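Local coordinates for malonate decarboxylase subunit alpha (Acinetobacter baumannii ATCC 17978, PDB 6MPR), which probably serves as the acyl-carrier-protein transferase subunit of malonate decarboxylase, exchanging acetyl for malonyl groups as malonate is broken down to acetate and carbon dioxide, at residues C353-I365 / N393-A407. Numbering follows the deposited sequence.
Sequences CQLAGQYAVDLFI and NMGHDPRGRRHDTPA
Met-394 lays its CB over one face of the Phe-364 ring, 3.9 Å from the centroid, a CH-pi contact. Bent at chi2 and chi3, its thioether curls back until CE lies 3.5 Å from Gly-357 CA; a helix residue without a side chain suits this spot, because a CB there would collide with the methyl.

Beside it, Asn-393 ties helix 391-394 to Gln-354 in helix 350-359. Its chi1 of 177° swings the amide away from its own backbone N and across to the helix, where ND2 donates to both Gln-354 O and Gln-354 OE1, each at 2.9 Å. Gln-358 N reaches the same carbonyl O from the opposite face of its plane, so the helix bond and the side-chain bond coexist. Asn-393 OD1 bonds to Tyr-359 OH of the second subunit.

Farther along, Gly-400 C and Arg-401 N meet the edge of the Tyr-359 ring near its plane; a CB on Gly-400 would run into Tyr-359 OH. Arg-401 runs extended from CG to NE and grips His-403 O side-on with NE and NH2, while CE1 of His-403 sits over the centre of one guanidinium face. Together these fix the rotation of the guanidinium, and NH1 reaches Gln-358 O and Val-361 O through one shared water. Thr-405, the N-cap residue of helix 406-410, gives its hydroxyl proton to Asp-362 OD1 (2.6 Å), meeting the carboxylate on its syn side.

The loop thus wraps the end of helix 350-359 and its turn into strand 363-366, which lies between parallel strands 265-268 and 429-433; Lys-428, just before the latter, bonds to Gly-357 O and Met-394 O, while Tyr-359 OH and His-403 ND1 bond to Asn-393 and Glu-145 of the second subunit.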
ATOM      1  N   CYS A 353      -4.641  -1.365   7.036  1.00  8.53           N
ATOM      2  CA  CYS A 353      -3.912  -2.262   7.917  1.00  9.54           C
ATOM      3  C   CYS A 353      -2.883  -3.075   7.139  1.00  8.25           C
ATOM      4  O   CYS A 353      -1.757  -3.259   7.603  1.00  8.95           O
ATOM      5  CB  CYS A 353      -4.905  -3.174   8.631  1.00  7.75           C
ATOM      6  SG  CYS A 353      -4.277  -3.932  10.111  1.00 10.51           S
ATOM      7  N   GLN A 354      -3.257  -3.582   5.958  1.00  7.91           N
ATOM      8  CA  GLN A 354      -2.283  -4.286   5.117  1.00  9.73           C
ATOM      9  C   GLN A 354      -1.149  -3.364   4.686  1.00  7.15           C
ATOM     10  O   GLN A 354       0.017  -3.776   4.661  1.00  8.55           O
ATOM     11  CB  GLN A 354      -2.977  -4.871   3.892  1.00 12.46           C
ATOM     12  CG  GLN A 354      -3.745  -6.154   4.151  1.00  9.85           C
ATOM     13  CD  GLN A 354      -2.834  -7.348   4.301  1.00  9.83           C
ATOM     14  OE1 GLN A 354      -1.795  -7.429   3.645  1.00  9.50           O
ATOM     15  NE2 GLN A 354      -3.212  -8.283   5.164  1.00 10.48           N
ATOM     16  N   LEU A 355      -1.470  -2.109   4.339  1.00  8.83           N
ATOM     17  CA  LEU A 355      -0.414  -1.153   4.003  1.00 12.97           C
ATOM     18  C   LEU A 355       0.558  -0.969   5.168  1.00  9.64           C
ATOM     19  O   LEU A 355       1.783  -0.978   4.979  1.00 10.54           O
ATOM     20  CB  LEU A 355      -1.028   0.190   3.609  1.00 12.49           C
ATOM     21  CG  LEU A 355      -0.084   1.125   2.853  1.00 29.58           C
ATOM     22  CD1 LEU A 355       0.450   0.449   1.580  1.00 25.25           C
ATOM     23  CD2 LEU A 355      -0.804   2.427   2.529  1.00 38.22           C
ATOM     24  N   ALA A 356       0.032  -0.781   6.381  1.00  8.71           N
ATOM     25  CA  ALA A 356       0.913  -0.679   7.542  1.00 12.77           C
ATOM     26  C   ALA A 356       1.694  -1.965   7.749  1.00 16.57           C
ATOM     27  O   ALA A 356       2.867  -1.930   8.137  1.00  8.48           O
ATOM     28  CB  ALA A 356       0.115  -0.337   8.800  1.00 11.03           C
ATOM     29  N   GLY A 357       1.059  -3.111   7.501  1.00 10.71           N
ATOM     30  CA  GLY A 357       1.769  -4.371   7.633  1.00 12.26           C
ATOM     31  C   GLY A 357       2.963  -4.468   6.704  1.00 12.81           C
ATOM     32  O   GLY A 357       3.945  -5.145   7.015  1.00 12.96           O
ATOM     33  N   GLN A 358       2.887  -3.820   5.544  1.00 10.17           N
ATOM     34  CA  GLN A 358       4.030  -3.793   4.635  1.00 10.17           C
ATOM     35  C   GLN A 358       5.076  -2.765   5.071  1.00  9.92           C
ATOM     36  O   GLN A 358       6.263  -3.081   5.198  1.00 11.61           O
ATOM     37  CB  GLN A 358       3.572  -3.471   3.208  1.00  9.97           C
ATOM     38  CG  GLN A 358       4.795  -3.197   2.319  1.00 11.24           C
ATOM     39  CD  GLN A 358       4.463  -2.683   0.932  1.00 17.94           C
ATOM     40  OE1 GLN A 358       5.365  -2.288   0.198  1.00 20.26           O
ATOM     41  NE2 GLN A 358       3.189  -2.698   0.563  1.00 23.03           N
ATOM     42  N   TYR A 359       4.652  -1.521   5.281  1.00 11.51           N
ATOM     43  CA  TYR A 359       5.579  -0.400   5.358  1.00 10.01           C
ATOM     44  C   TYR A 359       5.939   0.029   6.770  1.00  8.71           C
ATOM     45  O   TYR A 359       6.954   0.710   6.943  1.00 13.54           O
ATOM     46  CB  TYR A 359       4.988   0.822   4.643  1.00  9.69           C
ATOM     47  CG  TYR A 359       5.416   1.003   3.219  1.00  9.80           C
ATOM     48  CD1 TYR A 359       6.748   1.208   2.894  1.00 12.05           C
ATOM     49  CD2 TYR A 359       4.491   1.012   2.199  1.00  8.71           C
ATOM     50  CE1 TYR A 359       7.141   1.397   1.582  1.00 12.32           C
ATOM     51  CE2 TYR A 359       4.874   1.209   0.891  1.00 11.44           C
ATOM     52  CZ  TYR A 359       6.201   1.402   0.594  1.00 12.34           C
ATOM     53  OH  TYR A 359       6.582   1.602  -0.704  1.00 14.76           O
ATOM     54  N   ALA A 360       5.126  -0.299   7.773  1.00  7.57           N
ATOM     55  CA  ALA A 360       5.264   0.320   9.084  1.00  7.72           C
ATOM     56  C   ALA A 360       5.619  -0.625  10.224  1.00 13.60           C
ATOM     57  O   ALA A 360       5.945  -0.135  11.311  1.00 17.13           O
ATOM     58  CB  ALA A 360       3.971   1.065   9.459  1.00  9.14           C
ATOM     59  N   VAL A 361       5.584  -1.944  10.039  1.00 11.26           N
ATOM     60  CA  VAL A 361       5.893  -2.842  11.146  1.00  9.63           C
ATOM     61  C   VAL A 361       7.237  -3.535  10.917  1.00  8.77           C
ATOM     62  O   VAL A 361       7.705  -3.712   9.784  1.00 12.50           O
ATOM     63  CB  VAL A 361       4.792  -3.889  11.426  1.00 10.96           C
ATOM     64  CG1 VAL A 361       3.435  -3.209  11.662  1.00 10.04           C
ATOM     65  CG2 VAL A 361       4.725  -4.936  10.336  1.00 10.76           C
ATOM     66  N   ASP A 362       7.850  -3.945  12.033  1.00  8.46           N
ATOM     67  CA  ASP A 362       9.173  -4.568  12.001  1.00  8.78           C
ATOM     68  C   ASP A 362       9.143  -5.981  11.440  1.00 10.04           C
ATOM     69  O   ASP A 362      10.153  -6.454  10.907  1.00 10.55           O
ATOM     70  CB  ASP A 362       9.762  -4.665  13.416  1.00 10.94           C
ATOM     71  CG  ASP A 362      10.206  -3.345  13.979  1.00 13.98           C
ATOM     72  OD1 ASP A 362      10.458  -2.387  13.213  1.00 14.95           O
ATOM     73  OD2 ASP A 362      10.355  -3.288  15.222  1.00 14.17           O
ATOM     74  N   LEU A 363       8.031  -6.695  11.604  1.00  9.50           N
ATOM     75  CA  LEU A 363       8.102  -8.142  11.482  1.00 10.23           C
ATOM     76  C   LEU A 363       6.761  -8.721  11.040  1.00 12.26           C
ATOM     77  O   LEU A 363       5.694  -8.242  11.450  1.00  8.74           O
ATOM     78  CB  LEU A 363       8.541  -8.775  12.815  1.00 12.23           C
ATOM     79  CG  LEU A 363       8.606 -10.315  12.918  1.00  9.34           C
ATOM     80  CD1 LEU A 363       9.802 -10.719  13.768  1.00 10.53           C
ATOM     81  CD2 LEU A 363       7.320 -10.880  13.505  1.00  9.28           C
ATOM     82  N   PHE A 364       6.838  -9.744  10.192  1.00 12.06           N
ATOM     83  CA  PHE A 364       5.759 -10.684   9.956  1.00  8.28           C
ATOM     84  C   PHE A 364       6.224 -12.076  10.365  1.00 10.52           C
ATOM     85  O   PHE A 364       7.389 -12.438  10.168  1.00 10.80           O
ATOM     86  CB  PHE A 364       5.328 -10.698   8.467  1.00  8.03           C
ATOM     87  CG  PHE A 364       4.440 -11.855   8.109  1.00 13.28           C
ATOM     88  CD1 PHE A 364       3.131 -11.902   8.555  1.00 11.77           C
ATOM     89  CD2 PHE A 364       4.913 -12.892   7.322  1.00 12.61           C
ATOM     90  CE1 PHE A 364       2.308 -12.952   8.228  1.00 13.57           C
ATOM     91  CE2 PHE A 364       4.104 -13.960   7.007  1.00 17.77           C
ATOM     92  CZ  PHE A 364       2.793 -13.987   7.447  1.00 17.16           C
ATOM     93  N   ILE A 365       5.318 -12.853  10.951  1.00 10.76           N
ATOM     94  CA  ILE A 365       5.587 -14.250  11.284  1.00  9.13           C
ATOM     95  C   ILE A 365       4.333 -15.057  10.976  1.00  9.09           C
ATOM     96  O   ILE A 365       3.229 -14.669  11.359  1.00 11.02           O
ATOM     97  CB  ILE A 365       6.032 -14.405  12.762  1.00  9.55           C
ATOM     98  CG1 ILE A 365       6.297 -15.873  13.127  1.00 11.89           C
ATOM     99  CG2 ILE A 365       5.000 -13.779  13.704  1.00 11.85           C
ATOM    100  CD1 ILE A 365       7.206 -16.009  14.357  1.00 11.85           C
ATOM    101  N   ASN A 393       1.963  -9.814   0.762  1.00 10.42           N
ATOM    102  CA  ASN A 393       2.198  -8.423   1.130  1.00  8.20           C
ATOM    103  C   ASN A 393       2.873  -8.318   2.491  1.00 10.53           C
ATOM    104  O   ASN A 393       3.711  -7.440   2.710  1.00 12.22           O
ATOM    105  CB  ASN A 393       0.878  -7.657   1.128  1.00  8.72           C
ATOM    106  CG  ASN A 393       1.045  -6.217   1.582  1.00 10.25           C
ATOM    107  OD1 ASN A 393       1.696  -5.419   0.907  1.00 11.35           O
ATOM    108  ND2 ASN A 393       0.475  -5.888   2.743  1.00  9.21           N
ATOM    109  N   MET A 394       2.523  -9.214   3.408  1.00 10.40           N
ATOM    110  CA  MET A 394       3.151  -9.206   4.721  0.52 13.42           C
ATOM    111  C   MET A 394       4.529  -9.858   4.700  1.00 13.84           C
ATOM    112  O   MET A 394       5.423  -9.425   5.446  1.00 14.12           O
ATOM    113  CB  MET A 394       2.238  -9.911   5.720  0.52 12.66           C
ATOM    114  CG  MET A 394       0.802  -9.413   5.686  0.52 13.55           C
ATOM    115  SD  MET A 394       0.676  -7.683   6.203  0.52 14.21           S
ATOM    116  CE  MET A 394       1.257  -7.860   7.868  0.52  9.06           C
ATOM    117  N   GLY A 395       4.720 -10.873   3.864  1.00 15.12           N
ATOM    118  CA  GLY A 395       5.951 -11.639   3.838  1.00 13.24           C
ATOM    119  C   GLY A 395       6.899 -11.299   2.702  1.00 11.31           C
ATOM    120  O   GLY A 395       7.316 -12.180   1.942  1.00 12.80           O
ATOM    121  N   HIS A 396       7.263 -10.026   2.586  1.00  8.19           N
ATOM    122  CA  HIS A 396       8.343  -9.636   1.695  1.00  8.93           C
ATOM    123  C   HIS A 396       9.080  -8.447   2.293  1.00 12.12           C
ATOM    124  O   HIS A 396       8.569  -7.739   3.166  1.00 13.10           O
ATOM    125  CB  HIS A 396       7.824  -9.299   0.286  1.00 15.28           C
ATOM    126  CG  HIS A 396       7.125  -7.976   0.202  1.00 12.16           C
ATOM    127  ND1 HIS A 396       5.773  -7.835   0.435  1.00 10.83           N
ATOM    128  CD2 HIS A 396       7.589  -6.736  -0.088  1.00 10.33           C
ATOM    129  CE1 HIS A 396       5.438  -6.561   0.313  1.00  8.51           C
ATOM    130  NE2 HIS A 396       6.517  -5.875  -0.017  1.00 10.06           N
ATOM    131  N   ASP A 397      10.307  -8.260   1.829  1.00  9.46           N
ATOM    132  CA  ASP A 397      11.096  -7.091   2.169  1.00  9.48           C
ATOM    133  C   ASP A 397      10.596  -5.899   1.362  1.00 10.04           C
ATOM    134  O   ASP A 397      10.747  -5.880   0.133  1.00 12.07           O
ATOM    135  CB  ASP A 397      12.574  -7.352   1.881  1.00 10.80           C
ATOM    136  CG  ASP A 397      13.442  -6.161   2.234  1.00 18.55           C
ATOM    137  OD1 ASP A 397      13.085  -5.432   3.191  1.00 16.48           O
ATOM    138  OD2 ASP A 397      14.473  -5.960   1.560  1.00 22.05           O
ATOM    139  N   PRO A 398       9.976  -4.898   2.004  1.00  8.57           N
ATOM    140  CA  PRO A 398       9.435  -3.755   1.251  1.00 11.91           C
ATOM    141  C   PRO A 398      10.545  -2.853   0.737  1.00 11.73           C
ATOM    142  O   PRO A 398      11.135  -2.093   1.518  1.00  9.62           O
ATOM    143  CB  PRO A 398       8.557  -3.042   2.294  1.00  9.45           C
ATOM    144  CG  PRO A 398       9.234  -3.362   3.628  1.00  8.24           C
ATOM    145  CD  PRO A 398       9.782  -4.769   3.461  1.00 10.75           C
ATOM    146  N   ARG A 399      10.846  -2.917  -0.564  1.00  9.89           N
ATOM    147  CA  ARG A 399      12.002  -2.222  -1.115  0.51 10.92           C
ATOM    148  C   ARG A 399      11.744  -0.736  -1.356  1.00 11.70           C
ATOM    149  O   ARG A 399      12.670  -0.025  -1.766  1.00 13.15           O
ATOM    150  CB  ARG A 399      12.457  -2.926  -2.405  0.51 13.25           C
ATOM    151  CG  ARG A 399      12.944  -4.378  -2.182  0.51 15.72           C
ATOM    152  CD  ARG A 399      14.356  -4.430  -1.559  0.51 17.60           C
ATOM    153  NE  ARG A 399      14.799  -5.786  -1.201  0.51 11.14           N
ATOM    154  CZ  ARG A 399      15.404  -6.623  -2.036  0.51 19.76           C
ATOM    155  NH1 ARG A 399      15.644  -6.261  -3.288  0.51 16.90           N
ATOM    156  NH2 ARG A 399      15.776  -7.825  -1.619  0.51 23.07           N
ATOM    157  N   GLY A 400      10.519  -0.263  -1.124  1.00  9.90           N
ATOM    158  CA  GLY A 400      10.232   1.156  -1.141  1.00 10.92           C
ATOM    159  C   GLY A 400      10.398   1.796   0.216  1.00 13.82           C
ATOM    160  O   GLY A 400      10.329   3.022   0.336  1.00 11.61           O
ATOM    161  N   ARG A 401      10.656   0.996   1.251  1.00 11.69           N
ATOM    162  CA  ARG A 401      10.788   1.514   2.606  1.00 10.56           C
ATOM    163  C   ARG A 401      12.135   2.201   2.824  1.00 12.57           C
ATOM    164  O   ARG A 401      13.191   1.693   2.427  1.00 14.33           O
ATOM    165  CB  ARG A 401      10.617   0.392   3.633  1.00 13.38           C
ATOM    166  CG  ARG A 401      10.943   0.841   5.056  1.00 13.21           C
ATOM    167  CD  ARG A 401      10.609  -0.170   6.142  1.00  8.69           C
ATOM    168  NE  ARG A 401      11.223   0.268   7.401  1.00  9.38           N
ATOM    169  CZ  ARG A 401      10.902  -0.182   8.603  1.00 10.98           C
ATOM    170  NH1 ARG A 401       9.945  -1.092   8.756  1.00 10.42           N
ATOM    171  NH2 ARG A 401      11.545   0.290   9.655  1.00  9.22           N
ATOM    172  N   ARG A 402      12.092   3.366   3.471  1.00  9.65           N
ATOM    173  CA  ARG A 402      13.288   4.135   3.783  1.00 14.33           C
ATOM    174  C   ARG A 402      13.470   4.455   5.264  1.00 15.72           C
ATOM    175  O   ARG A 402      14.607   4.715   5.676  1.00 16.44           O
ATOM    176  CB  ARG A 402      13.293   5.445   2.983  1.00 11.59           C
ATOM    177  CG  ARG A 402      13.230   5.249   1.447  1.00 13.17           C
ATOM    178  CD  ARG A 402      14.542   4.631   0.932  1.00 11.48           C
ATOM    179  NE  ARG A 402      14.543   4.475  -0.526  1.00 11.33           N
ATOM    180  CZ  ARG A 402      14.173   3.367  -1.154  1.00 13.08           C
ATOM    181  NH1 ARG A 402      13.761   2.306  -0.467  1.00 13.30           N
ATOM    182  NH2 ARG A 402      14.178   3.330  -2.470  1.00 12.92           N
ATOM    183  N   HIS A 403      12.412   4.430   6.085  1.00 11.61           N
ATOM    184  CA  HIS A 403      12.603   4.812   7.480  1.00 10.73           C
ATOM    185  C   HIS A 403      13.183   3.656   8.272  1.00 13.06           C
ATOM    186  O   HIS A 403      12.892   2.480   8.017  1.00 11.97           O
ATOM    187  CB  HIS A 403      11.303   5.313   8.146  1.00  9.63           C
ATOM    188  CG  HIS A 403      10.369   4.233   8.621  1.00 12.76           C
ATOM    189  ND1 HIS A 403       9.554   3.514   7.765  1.00 13.14           N
ATOM    190  CD2 HIS A 403      10.089   3.782   9.869  1.00 12.68           C
ATOM    191  CE1 HIS A 403       8.828   2.657   8.464  1.00 10.13           C
ATOM    192  NE2 HIS A 403       9.135   2.796   9.743  1.00 11.83           N
ATOM    193  N   ASP A 404      14.015   4.015   9.245  1.00 14.78           N
ATOM    194  CA  ASP A 404      14.728   3.053  10.078  1.00 13.91           C
ATOM    195  C   ASP A 404      14.012   2.831  11.399  1.00 15.35           C
ATOM    196  O   ASP A 404      13.415   3.751  11.967  1.00 18.21           O
ATOM    197  CB  ASP A 404      16.154   3.530  10.364  1.00 16.54           C
ATOM    198  CG  ASP A 404      16.185   4.886  11.032  1.00 22.12           C
ATOM    199  OD1 ASP A 404      15.709   5.866  10.427  1.00 23.15           O
ATOM    200  OD2 ASP A 404      16.665   4.969  12.174  1.00 22.12           O
ATOM    201  N   THR A 405      14.053   1.589  11.858  1.00 12.76           N
ATOM    202  CA  THR A 405      13.749   1.184  13.220  1.00 14.74           C
ATOM    203  C   THR A 405      14.854   0.207  13.588  1.00 14.42           C
ATOM    204  O   THR A 405      15.537  -0.314  12.697  1.00 16.33           O
ATOM    205  CB  THR A 405      12.383   0.496  13.354  1.00 12.46           C
ATOM    206  OG1 THR A 405      12.391  -0.703  12.571  1.00 16.02           O
ATOM    207  CG2 THR A 405      11.216   1.401  12.883  1.00 13.56           C
ATOM    208  N   PRO A 406      15.057  -0.064  14.888  1.00 18.52           N
ATOM    209  CA  PRO A 406      16.187  -0.936  15.280  1.00 18.57           C
ATOM    210  C   PRO A 406      16.164  -2.331  14.654  1.00 17.29           C
ATOM    211  O   PRO A 406      17.211  -2.795  14.182  1.00 15.96           O
ATOM    212  CB  PRO A 406      16.063  -0.989  16.812  1.00 20.62           C
ATOM    213  CG  PRO A 406      15.426   0.338  17.178  1.00 20.84           C
ATOM    214  CD  PRO A 406      14.430   0.581  16.060  1.00 18.52           C
ATOM    215  N   ALA A 407      15.012  -3.016  14.627  1.00 11.77           N
ATOM    216  CA  ALA A 407      14.982  -4.356  14.041  1.00 12.06           C
ATOM    217  C   ALA A 407      15.310  -4.311  12.551  1.00 14.83           C
ATOM    218  O   ALA A 407      16.041  -5.167  12.040  1.00 14.92           O
ATOM    219  CB  ALA A 407      13.611  -5.007  14.262  1.00 12.85           C
TER
HETATM  220  O   HOH W   1       8.104  -2.731   7.150  1.00 11.80           O
HETATM  221  O   HOH W   2       7.836  -1.223  -0.474  1.00 12.61           O
HETATM  222  O   HOH W   3       7.274  -3.685  -1.735  1.00 20.92           O
HETATM  223  O   HOH W   4       9.174  -1.017  11.391  1.00 14.74           O
HETATM  224  O   HOH W   5       7.622   1.839  11.868  1.00 16.01           O
HETATM  225  O   HOH W   6      12.735  -2.212  16.331  1.00 22.32           O